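PDB 5KKO: uncharacterised protein from Vibrio cholerae, which is of unknown function but folds as a small, mainly helical chain that probably pairs with a second copy of itself. Local coordinates for the interface of chains A and B. Numbering follows the deposited sequence. Chains: chain A/B, Uncharacterised protein.

Contact 1: the interface of chains A and B. Residues chain A 39-40, 42-43; chain B 9, 14, 17-18, 21.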
loop_
_atom_site.group_PDB
_atom_site.type_symbol
_atom_site.label_atom_id
_atom_site.label_comp_id
_atom_site.label_asym_id
_atom_site.label_seq_id
_atom_site.Cartn_x
_atom_site.Cartn_y
_atom_site.Cartn_z
ATOM N N LEU A 39 -12.360 1.883 -7.793
ATOM C CA LEU A 39 -12.507 3.333 -7.989
ATOM C C LEU A 39 -13.023 3.958 -6.710
ATOM O O LEU A 39 -12.565 5.045 -6.318
ATOM C CB LEU A 39 -13.473 3.628 -9.157
ATOM C CG LEU A 39 -12.933 3.211 -10.545
ATOM C CD1 LEU A 39 -14.069 3.347 -11.603
ATOM C CD2 LEU A 39 -11.724 4.108 -10.951
ATOM N N LEU A 40 -13.983 3.267 -6.052
ATOM C CA LEU A 40 -14.553 3.745 -4.789
ATOM C C LEU A 40 -13.473 3.889 -3.706
ATOM O O LEU A 40 -13.512 4.825 -2.906
ATOM C CB LEU A 40 -15.670 2.787 -4.328
ATOM C CG LEU A 40 -16.412 2.986 -2.999
ATOM C CD1 LEU A 40 -17.058 4.366 -2.945
ATOM C CD2 LEU A 40 -17.464 1.836 -2.731
ATOM N N ILE A 42 -10.244 4.446 -4.314
ATOM C CA ILE A 42 -9.388 5.590 -4.614
ATOM C C ILE A 42 -10.045 6.875 -4.143
ATOM O O ILE A 42 -9.409 7.675 -3.478
ATOM C CB ILE A 42 -9.076 5.650 -6.120
ATOM C CG1 ILE A 42 -8.368 4.377 -6.553
ATOM C CG2 ILE A 42 -8.286 6.978 -6.447
ATOM C CD1 ILE A 42 -8.378 4.142 -8.108
ATOM N N LYS A 43 -11.335 7.052 -4.454
ATOM C CA LYS A 43 -12.083 8.246 -4.041
ATOM C C LYS A 43 -12.185 8.348 -2.512
ATOM O O LYS A 43 -12.000 9.421 -1.918
ATOM C CB LYS A 43 -13.470 8.151 -4.695
ATOM C CG LYS A 43 -14.482 9.278 -4.396
ATOM C CD LYS A 43 -14.284 10.373 -5.389
ATOM C CE LYS A 43 -15.440 11.388 -5.412
ATOM N NZ LYS A 43 -15.142 12.430 -6.480
ATOM N N ILE B 9 -3.701 10.201 -10.113
ATOM C CA ILE B 9 -4.927 10.329 -10.896
ATOM C C ILE B 9 -5.587 11.674 -10.593
ATOM O O ILE B 9 -6.023 11.901 -9.448
ATOM C CB ILE B 9 -5.881 9.184 -10.563
ATOM C CG1 ILE B 9 -5.146 7.866 -10.681
ATOM C CG2 ILE B 9 -7.161 9.256 -11.467
ATOM C CD1 ILE B 9 -5.994 6.640 -10.280
ATOM N N LEU B 14 -10.658 10.580 -12.411
ATOM C CA LEU B 14 -11.317 9.645 -11.497
ATOM C C LEU B 14 -12.822 9.772 -11.609
ATOM O O LEU B 14 -13.537 8.771 -11.676
ATOM C CB LEU B 14 -10.812 9.901 -10.048
ATOM C CG LEU B 14 -11.551 9.128 -8.955
ATOM C CD1 LEU B 14 -11.251 7.634 -9.209
ATOM C CD2 LEU B 14 -11.016 9.475 -7.591
HETATM N N MSE B 17 -14.120 8.167 -14.744
HETATM C CA MSE B 17 -14.164 6.695 -14.694
HETATM C C MSE B 17 -15.340 6.239 -13.817
HETATM O O MSE B 17 -16.074 5.343 -14.204
HETATM C CB MSE B 17 -12.860 6.089 -14.130
HETATM C CG MSE B 17 -11.692 6.246 -15.113
HETATM SE SE MSE B 17 -10.101 5.305 -14.534
HETATM C CE MSE B 17 -9.666 6.420 -12.980
ATOM N N LEU B 18 -15.572 6.925 -12.687
ATOM C CA LEU B 18 -16.777 6.586 -11.908
ATOM C C LEU B 18 -18.046 6.799 -12.728
ATOM O O LEU B 18 -18.931 5.931 -12.743
ATOM C CB LEU B 18 -16.866 7.439 -10.623
ATOM C CG LEU B 18 -15.856 7.051 -9.552
ATOM C CD1 LEU B 18 -15.697 8.232 -8.541
ATOM C CD2 LEU B 18 -16.214 5.802 -8.855
ATOM N N THR B 21 -18.935 4.088 -15.294
ATOM C CA THR B 21 -19.467 2.811 -14.824
ATOM C C THR B 21 -20.973 2.814 -14.735
ATOM O O THR B 21 -21.553 1.725 -14.752
ATOM C CB THR B 21 -18.923 2.410 -13.435
ATOM O OG1 THR B 21 -19.429 3.307 -12.421
ATOM C CG2 THR B 21 -17.437 2.369 -13.399
#
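A:Leu39 holds its CG anti to the carbonyl carbon (chi1 -68°), which directs the leucine fork at B:Met17 on helix 11-21 of chain B and leaves CB facing B:Leu18. The CD2 methyl of B:Leu18 is set against that CB at 3.5 Å, a branch tip at the root of the opposing side chain. Further out, the A:Leu39 fork divides its work. Its CD2 packs on B:Met17, 3.7 Å from the terminal methyl CE, while CD1 lies against the backbone carbonyl of the same residue, 3.8 Å from its O, with CG2 of B:Thr21 at the margin. Leucine suits this place because its two methyls can fill separate hollows. The A:Leu39 and B:Met17 side chains cross at about a right angle, and a bend at the last torsion (chi3 -68°) brings CE round to the leucine methyl; the selenomethionine stands in for methionine, whose unbranched, flexible chain suits a filling role. B:Leu14 enters one turn away and uses its fork likewise, CD2 lying 3.9 Å from CG2 of A:Ile42 and its other methyl towards A:Leu39. Beyond it, the CD1 ends of A:Ile42 and B:Ile9 approach to 4.1 Å; isoleucine, branched at CB, offers one arm to each neighbour. A:Lys43 serves here through its aliphatic part: CD lies near methyls of B:Leu14 and B:Leu18, a use of lysine that suits the rim of an apolar patch. The B:Thr21 hydroxyl OG1 donates to O of B:Leu18 at 2.7 Å, within its own helix. The site joins the two copies through interlocking aliphatic side chains and probably helps to stabilise a dimer.

Contact 2: the interface of chains A and B. Residues chain A 9-11, 14; chain B 5, 7, 43, 46.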
loop_
_atom_site.group_PDB
_atom_site.type_symbol
_atom_site.label_atom_id
_atom_site.label_comp_id
_atom_site.label_asym_id
_atom_site.label_seq_id
_atom_site.Cartn_x
_atom_site.Cartn_y
_atom_site.Cartn_z
ATOM N N ILE A 9 -2.225 6.143 -6.561
ATOM C CA ILE A 9 -2.499 4.713 -6.696
ATOM C C ILE A 9 -1.151 4.014 -6.865
ATOM O O ILE A 9 -0.271 4.500 -7.592
ATOM C CB ILE A 9 -3.443 4.449 -7.889
ATOM C CG1 ILE A 9 -3.889 2.986 -7.930
ATOM C CG2 ILE A 9 -2.769 4.782 -9.181
ATOM C CD1 ILE A 9 -4.843 2.669 -9.059
ATOM N N ASP A 10 -0.966 2.899 -6.156
ATOM C CA ASP A 10 0.255 2.143 -6.325
ATOM C C ASP A 10 0.261 1.413 -7.654
ATOM O O ASP A 10 -0.785 1.085 -8.215
ATOM C CB ASP A 10 0.399 1.142 -5.186
ATOM C CG ASP A 10 -0.814 0.253 -5.063
ATOM O OD1 ASP A 10 -0.686 -0.923 -5.432
ATOM O OD2 ASP A 10 -1.878 0.757 -4.604
ATOM N N GLU A 11 1.473 1.122 -8.136
ATOM C CA GLU A 11 1.616 0.491 -9.449
ATOM C C GLU A 11 0.947 -0.873 -9.513
ATOM O O GLU A 11 0.344 -1.227 -10.532
ATOM C CB GLU A 11 3.101 0.359 -9.828
ATOM C CG GLU A 11 3.307 -0.424 -11.122
ATOM C CD GLU A 11 4.524 -0.015 -11.943
ATOM O OE1 GLU A 11 4.375 0.087 -13.200
ATOM O OE2 GLU A 11 5.610 0.197 -11.348
ATOM N N LEU A 14 -2.853 -0.492 -9.920
ATOM C CA LEU A 14 -3.179 0.014 -11.243
ATOM C C LEU A 14 -3.048 -1.102 -12.274
ATOM O O LEU A 14 -3.962 -1.280 -13.102
ATOM C CB LEU A 14 -2.314 1.235 -11.565
ATOM C CG LEU A 14 -2.349 1.787 -12.989
ATOM C CD1 LEU A 14 -3.683 2.298 -13.047
ATOM C CD2 LEU A 14 -1.338 2.946 -13.034
ATOM N N LYS B 5 6.833 3.439 -6.026
ATOM C CA LYS B 5 6.404 4.164 -7.214
ATOM C C LYS B 5 4.890 4.289 -7.179
ATOM O O LYS B 5 4.183 3.272 -7.202
ATOM C CB LYS B 5 6.860 3.445 -8.492
ATOM N N PHE B 7 1.371 6.361 -8.951
ATOM C CA PHE B 7 0.828 7.204 -10.010
ATOM C C PHE B 7 -0.167 8.178 -9.403
ATOM O O PHE B 7 -0.796 7.870 -8.386
ATOM C CB PHE B 7 0.133 6.360 -11.097
ATOM C CG PHE B 7 1.081 5.412 -11.796
ATOM C CD1 PHE B 7 1.609 5.778 -13.012
ATOM C CD2 PHE B 7 1.483 4.232 -11.235
ATOM C CE1 PHE B 7 2.536 4.972 -13.657
ATOM C CE2 PHE B 7 2.398 3.391 -11.869
ATOM C CZ PHE B 7 2.900 3.767 -13.122
ATOM N N LYS B 43 -1.093 5.325 -16.670
ATOM C CA LYS B 43 0.110 4.506 -16.538
ATOM C C LYS B 43 1.213 4.923 -17.517
ATOM O O LYS B 43 2.395 4.901 -17.163
ATOM C CB LYS B 43 -0.259 3.024 -16.777
ATOM C CG LYS B 43 0.953 2.139 -16.640
ATOM C CD LYS B 43 0.729 0.750 -17.138
ATOM C CE LYS B 43 1.943 -0.092 -16.777
ATOM N NZ LYS B 43 1.650 -1.534 -16.945
ATOM N N SER B 46 5.177 4.614 -17.666
ATOM C CA SER B 46 5.478 4.443 -16.255
ATOM C C SER B 46 6.799 5.104 -15.876
ATOM O O SER B 46 6.966 5.557 -14.739
ATOM C CB SER B 46 5.481 2.958 -15.921
ATOM O OG SER B 46 6.336 2.713 -14.831
#
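A:Leu14 and B:Phe7 cross at about a right angle, and the leucine CD2 methyl sits over one face of the phenylalanine ring, 3.8 Å from its centroid and shifted towards the rim in a CH-pi contact. The ring plane stands nearly at right angles to the plane of CA, CB and CG (chi2 -98°), which presents that face to the methyl. The pairing suits both residues: a flat aromatic offers a broad apolar face, and a leucine branch can lay one methyl on it. A:Glu11 comes at the ring edge instead: its CB lies in the ring plane, 3.7 Å from CE2, and its carboxylate is turned 72° from the ring. Glutamate fits here because its methylene stem can line an aromatic edge while the acid reaches on towards B:Lys43; OE1 remains 4.9 Å from the ammonium NZ, so any attraction is probably long-range. The same CD2 of A:Leu14 also touches CB of B:Lys43, 3.9 Å away, and is thus flanked by ring and helix. Backbone bonds set B:Phe7 in place. Its N donates to O of A:Ile9 at 2.8 Å, and its O accepts from A:Ile9 N at 2.9 Å. A:Ile9, beta-branched and at home in a strand, rests its CG2 3.8 Å from CB of B:Phe7. The site lies where strand 6-10 of chain A bridges antiparallel to strand 5-10 of chain B, with helix 11-20 of chain A starting directly after its strand and the end of B helix 28-43 alongside.

The C-alpha centres of contact 1 and contact 2 lie about 14 Å apart within one two-fold symmetric interface, so each has a twin with the chains exchanged. Both draw on the N-terminal strand, the helix that follows it and helix 28-43. They overlap through the pair formed by positions 14 and 43, which appears in each with the chains exchanged, so one patch of each chain continues from helix packing in contact 1 into strand pairing in contact 2. The two probably support one another. The deposited assembly holds six copies, and the structure alone does not show which oligomer exists in the cell.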